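Local coordinates for transcriptional regulator (PDB 1UDD), which is named as a transcriptional regulator and is an all-helical member of the TenA/THI-4/PQQC family, at residues P24-L29 with A206-A211; V43-N48 with L108-Y113. All coordinates share one frame; numbering follows the deposited sequence.

Both contacts join helices of one all-helical TenA-family chain, and their centres lie about 13 Å apart. Contact 1 sets helix 24-31 against the C-terminal part of helix 190-213; contact 2 pairs helix 36-63 with the start of helix 108-123. Along the chain contact 2 is nested within the loop that contact 1 closes, and helix 36-63 is the next helix after 24-31. The two also touch: F207 CE1 lies 3.6 Å from N110 CG, and M210 CE meets Q45 CG. Residues 206-211 thus turn W208 and A211 to helix 24-31 and F207 and M210 to contact 2, tying early, middle and late helices into one bundle.

Contact 1 of 2, residues P24-L29 with A206-A211; sequences PFVVQL and AFWEMA
F25 and W208 meet through different first torsions: F25 carries CG anti to its backbone N (chi1 -164°), whereas W208 turns CG anti to its carbonyl carbon (chi1 -68°), which brings the indole up to helix 24-31. The side chains cross at about a right angle, with F25 CD2 3.4 Å from W208 CE3 and the ring planes inclined to each other, an oblique aromatic meeting. V26 supplies the neighbouring CH-pi contact. Its CG2 lies over the indole face, 3.6 Å from the centroid of the five-membered ring and nearly along the ring normal. A211 covers one face of the F25 ring, its CB 4.0 Å from the centroid and displaced toward the rim; F25 CE1 also lies 3.5 Å from A211 O. The indole is thus touched by two successive residues of one helix, while F25 reaches from W208 to A211, a turn further on. Y42 meets both aromatic rings, and Y140 adds another ring against W208. With segment axes 9.3 Å apart and crossing at 75°, this buried junction, made by apolar side chains of a short helix laid steeply across a long one, is an aromatic helix-helix interface within the TenA-type helical bundle.

Contact 2 of 2, residues V43-N48 with L108-Y113; sequences VLQDFN and LVNSAY
N110 reaches across to Q45 and N48, and following it outward from the backbone accounts for the whole polar contact. CB lies 3.7 Å from Q45 OE1. With CG anti to the backbone N (chi1 -165°), the amide is carried between the two residues, and CG comes within 3.4 Å of N48 ND2. At the tip the two amide atoms take different partners. ND2 gives one hydrogen bond to the backbone oxygen Q45 O, 2.8 Å away but bent, and another to the side-chain oxygen Q45 OE1 at 3.1 Å, much straighter at 169°. Both acceptors lie in the N110 amide plane. OD1 accepts a nearly straight bond from N48 ND2 at 2.8 Å; this donor stands well above the N110 carbonyl plane, and the amide planes of the two asparagines are steeply inclined. Three bonds therefore engage both ends of the N110 amide and would fix its rotation. Q45, bent at chi2, is also bonded to the connection before helix 108-123, which would hold its amide in place: its OE1 accepts from T107 N, and its NE2 donates to E105 O. The segments of helices 36-63 and 108-123 run 30° from parallel, with axes 10.0 Å apart. F207 of helix 190-213 packs on both helices, and M210 on helix 36-63, while F203 of a second subunit touches L108 and A112.

Contact 1 of 2, residues P24-L29 with A206-A211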
loop_
_atom_site.group_PDB
_atom_site.type_symbol
_atom_site.label_atom_id
_atom_site.label_comp_id
_atom_site.label_asym_id
_atom_site.label_seq_id
_atom_site.Cartn_x
_atom_site.Cartn_y
_atom_site.Cartn_z
ATOM N N PRO A 24 15.948 31.524 11.586
ATOM C CA PRO A 24 16.077 31.989 12.970
ATOM C C PRO A 24 16.075 30.857 13.988
ATOM O O PRO A 24 16.955 30.785 14.846
ATOM C CB PRO A 24 14.874 32.907 13.129
ATOM C CG PRO A 24 14.767 33.505 11.779
ATOM C CD PRO A 24 14.962 32.333 10.855
ATOM N N PHE A 25 15.095 29.967 13.884
ATOM C CA PHE A 25 15.006 28.850 14.816
ATOM C C PHE A 25 16.293 28.034 14.801
ATOM O O PHE A 25 16.850 27.712 15.855
ATOM C CB PHE A 25 13.832 27.947 14.466
ATOM C CG PHE A 25 13.452 27.006 15.570
ATOM C CD1 PHE A 25 12.384 27.299 16.410
ATOM C CD2 PHE A 25 14.175 25.840 15.788
ATOM C CE1 PHE A 25 12.045 26.446 17.446
ATOM C CE2 PHE A 25 13.841 24.979 16.826
ATOM C CZ PHE A 25 12.774 25.284 17.653
ATOM N N VAL A 26 16.763 27.703 13.603
ATOM C CA VAL A 26 17.985 26.929 13.461
ATOM C C VAL A 26 19.182 27.719 13.997
ATOM O O VAL A 26 19.937 27.228 14.846
ATOM C CB VAL A 26 18.263 26.560 11.977
ATOM C CG1 VAL A 26 19.655 25.986 11.846
ATOM C CG2 VAL A 26 17.232 25.543 11.482
ATOM N N VAL A 27 19.352 28.939 13.496
ATOM C CA VAL A 27 20.465 29.777 13.921
ATOM C C VAL A 27 20.462 29.978 15.430
ATOM O O VAL A 27 21.500 29.858 16.084
ATOM C CB VAL A 27 20.430 31.153 13.237
ATOM C CG1 VAL A 27 21.577 32.010 13.745
ATOM C CG2 VAL A 27 20.532 30.991 11.734
ATOM N N GLN A 28 19.296 30.263 15.992
ATOM C CA GLN A 28 19.221 30.490 17.431
ATOM C C GLN A 28 19.410 29.234 18.266
ATOM O O GLN A 28 19.935 29.301 19.385
ATOM C CB GLN A 28 17.896 31.159 17.790
ATOM C CG GLN A 28 17.870 32.625 17.427
ATOM C CD GLN A 28 16.572 33.288 17.810
ATOM O OE1 GLN A 28 16.000 33.000 18.862
ATOM N NE2 GLN A 28 16.105 34.194 16.966
ATOM N N LEU A 29 19.002 28.093 17.725
ATOM C CA LEU A 29 19.136 26.842 18.456
ATOM C C LEU A 29 20.619 26.519 18.580
ATOM O O LEU A 29 21.087 26.122 19.645
ATOM C CB LEU A 29 18.425 25.693 17.720
ATOM C CG LEU A 29 17.899 24.498 18.532
ATOM C CD1 LEU A 29 17.464 23.402 17.560
ATOM C CD2 LEU A 29 18.953 23.956 19.474
ATOM N N ALA A 206 9.649 24.541 6.137
ATOM C CA ALA A 206 8.333 24.808 6.701
ATOM C C ALA A 206 8.264 24.316 8.138
ATOM O O ALA A 206 7.612 24.935 8.988
ATOM C CB ALA A 206 7.251 24.117 5.862
ATOM N N PHE A 207 8.929 23.198 8.407
ATOM C CA PHE A 207 8.907 22.630 9.741
ATOM C C PHE A 207 9.588 23.567 10.741
ATOM O O PHE A 207 9.093 23.775 11.848
ATOM C CB PHE A 207 9.603 21.268 9.755
ATOM C CG PHE A 207 9.094 20.335 10.818
ATOM C CD1 PHE A 207 7.953 19.559 10.593
ATOM C CD2 PHE A 207 9.766 20.207 12.035
ATOM C CE1 PHE A 207 7.490 18.658 11.567
ATOM C CE2 PHE A 207 9.317 19.319 13.010
ATOM C CZ PHE A 207 8.175 18.536 12.777
ATOM N N TRP A 208 10.734 24.120 10.357
ATOM C CA TRP A 208 11.432 25.029 11.252
ATOM C C TRP A 208 10.561 26.256 11.442
ATOM O O TRP A 208 10.423 26.765 12.550
ATOM C CB TRP A 208 12.797 25.427 10.673
ATOM C CG TRP A 208 13.763 24.281 10.634
ATOM C CD1 TRP A 208 14.324 23.720 9.523
ATOM C CD2 TRP A 208 14.282 23.559 11.757
ATOM N NE1 TRP A 208 15.163 22.698 9.885
ATOM C CE2 TRP A 208 15.155 22.574 11.250
ATOM C CE3 TRP A 208 14.094 23.652 13.149
ATOM C CZ2 TRP A 208 15.844 21.683 12.080
ATOM C CZ3 TRP A 208 14.780 22.766 13.976
ATOM C CH2 TRP A 208 15.646 21.792 13.436
ATOM N N GLU A 209 9.953 26.706 10.351
ATOM C CA GLU A 209 9.105 27.884 10.388
ATOM C C GLU A 209 7.939 27.721 11.349
ATOM O O GLU A 209 7.631 28.631 12.114
ATOM C CB GLU A 209 8.585 28.195 8.984
ATOM C CG GLU A 209 7.754 29.474 8.883
ATOM C CD GLU A 209 8.480 30.701 9.428
ATOM O OE1 GLU A 209 9.700 30.824 9.178
ATOM O OE2 GLU A 209 7.826 31.544 10.092
ATOM N N MET A 210 7.286 26.564 11.319
ATOM C CA MET A 210 6.157 26.357 12.211
ATOM C C MET A 210 6.639 26.192 13.647
ATOM O O MET A 210 5.906 26.488 14.592
ATOM C CB MET A 210 5.336 25.145 11.765
ATOM C CG MET A 210 5.958 23.824 12.062
ATOM S SD MET A 210 5.421 23.177 13.624
ATOM C CE MET A 210 6.298 21.570 13.567
ATOM N N ALA A 211 7.867 25.710 13.813
ATOM C CA ALA A 211 8.425 25.552 15.146
ATOM C C ALA A 211 8.731 26.960 15.671
ATOM O O ALA A 211 8.650 27.226 16.864
ATOM C CB ALA A 211 9.693 24.723 15.088
#

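Contact 2 of 2, residues V43-N48 with L108-Y113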
loop_
_atom_site.group_PDB
_atom_site.type_symbol
_atom_site.label_atom_id
_atom_site.label_comp_id
_atom_site.label_asym_id
_atom_site.label_seq_id
_atom_site.Cartn_x
_atom_site.Cartn_y
_atom_site.Cartn_z
ATOM N N VAL A 43 10.489 20.094 20.087
ATOM C CA VAL A 43 10.692 18.720 20.533
ATOM C C VAL A 43 9.353 17.992 20.576
ATOM O O VAL A 43 9.232 16.860 20.100
ATOM C CB VAL A 43 11.369 18.655 21.929
ATOM C CG1 VAL A 43 11.378 17.212 22.443
ATOM C CG2 VAL A 43 12.804 19.170 21.839
ATOM N N LEU A 44 8.343 18.651 21.132
ATOM C CA LEU A 44 7.009 18.066 21.221
ATOM C C LEU A 44 6.506 17.621 19.847
ATOM O O LEU A 44 5.992 16.510 19.696
ATOM C CB LEU A 44 6.030 19.072 21.833
ATOM C CG LEU A 44 5.604 18.844 23.290
ATOM C CD1 LEU A 44 6.816 18.560 24.154
ATOM C CD2 LEU A 44 4.850 20.074 23.801
ATOM N N GLN A 45 6.654 18.489 18.849
ATOM C CA GLN A 45 6.218 18.177 17.496
ATOM C C GLN A 45 7.046 17.033 16.890
ATOM O O GLN A 45 6.654 16.458 15.873
ATOM C CB GLN A 45 6.337 19.415 16.605
ATOM C CG GLN A 45 5.368 20.547 16.911
ATOM C CD GLN A 45 3.927 20.204 16.575
ATOM O OE1 GLN A 45 3.606 19.835 15.442
ATOM N NE2 GLN A 45 3.043 20.334 17.564
ATOM N N ASP A 46 8.177 16.698 17.514
ATOM C CA ASP A 46 9.031 15.628 17.011
ATOM C C ASP A 46 8.496 14.211 17.161
ATOM O O ASP A 46 8.958 13.308 16.459
ATOM C CB ASP A 46 10.421 15.680 17.643
ATOM C CG ASP A 46 11.257 16.819 17.107
ATOM O OD1 ASP A 46 11.095 17.180 15.923
ATOM O OD2 ASP A 46 12.085 17.351 17.871
ATOM N N PHE A 47 7.549 13.989 18.072
ATOM C CA PHE A 47 7.018 12.637 18.222
ATOM C C PHE A 47 6.398 12.173 16.907
ATOM O O PHE A 47 6.728 11.109 16.381
ATOM C CB PHE A 47 5.948 12.568 19.306
ATOM C CG PHE A 47 5.378 11.200 19.477
ATOM C CD1 PHE A 47 6.161 10.171 19.991
ATOM C CD2 PHE A 47 4.065 10.924 19.095
ATOM C CE1 PHE A 47 5.643 8.875 20.125
ATOM C CE2 PHE A 47 3.536 9.631 19.225
ATOM C CZ PHE A 47 4.330 8.607 19.742
ATOM N N ASN A 48 5.495 12.988 16.384
ATOM C CA ASN A 48 4.819 12.674 15.143
ATOM C C ASN A 48 5.812 12.466 14.001
ATOM O O ASN A 48 5.550 11.699 13.072
ATOM C CB ASN A 48 3.857 13.791 14.777
ATOM C CG ASN A 48 2.883 13.370 13.716
ATOM O OD1 ASN A 48 2.111 12.434 13.921
ATOM N ND2 ASN A 48 2.913 14.046 12.567
ATOM N N LEU A 108 -0.488 21.310 11.127
ATOM C CA LEU A 108 -0.851 20.857 9.795
ATOM C C LEU A 108 0.434 20.510 9.027
ATOM O O LEU A 108 0.521 19.461 8.386
ATOM C CB LEU A 108 -1.635 21.964 9.083
ATOM C CG LEU A 108 -2.331 21.707 7.747
ATOM C CD1 LEU A 108 -1.355 21.869 6.619
ATOM C CD2 LEU A 108 -2.948 20.322 7.745
ATOM N N VAL A 109 1.431 21.391 9.116
ATOM C CA VAL A 109 2.723 21.195 8.438
ATOM C C VAL A 109 3.347 19.846 8.794
ATOM O O VAL A 109 3.832 19.126 7.926
ATOM C CB VAL A 109 3.727 22.324 8.803
ATOM C CG1 VAL A 109 5.085 22.050 8.170
ATOM C CG2 VAL A 109 3.200 23.649 8.310
ATOM N N ASN A 110 3.317 19.514 10.079
ATOM C CA ASN A 110 3.856 18.254 10.586
ATOM C C ASN A 110 3.160 17.071 9.913
ATOM O O ASN A 110 3.803 16.225 9.285
ATOM C CB ASN A 110 3.623 18.174 12.092
ATOM C CG ASN A 110 4.456 17.106 12.753
ATOM O OD1 ASN A 110 4.765 16.072 12.150
ATOM N ND2 ASN A 110 4.815 17.339 14.007
ATOM N N SER A 111 1.837 17.015 10.056
ATOM C CA SER A 111 1.035 15.939 9.467
ATOM C C SER A 111 1.338 15.803 7.993
ATOM O O SER A 111 1.641 14.712 7.507
ATOM C CB SER A 111 -0.459 16.231 9.623
ATOM O OG SER A 111 -0.806 16.361 10.987
ATOM N N ALA A 112 1.237 16.921 7.285
ATOM C CA ALA A 112 1.493 16.964 5.856
ATOM C C ALA A 112 2.870 16.387 5.485
ATOM O O ALA A 112 2.976 15.544 4.589
ATOM C CB ALA A 112 1.389 18.381 5.363
ATOM N N TYR A 113 3.920 16.840 6.168
ATOM C CA TYR A 113 5.264 16.354 5.871
ATOM C C TYR A 113 5.343 14.842 6.052
ATOM O O TYR A 113 5.855 14.125 5.191
ATOM C CB TYR A 113 6.288 17.060 6.770
ATOM C CG TYR A 113 7.755 16.771 6.463
ATOM C CD1 TYR A 113 8.166 16.290 5.213
ATOM C CD2 TYR A 113 8.738 17.022 7.422
ATOM C CE1 TYR A 113 9.522 16.074 4.936
ATOM C CE2 TYR A 113 10.088 16.809 7.155
ATOM C CZ TYR A 113 10.473 16.335 5.914
ATOM O OH TYR A 113 11.812 16.112 5.685
#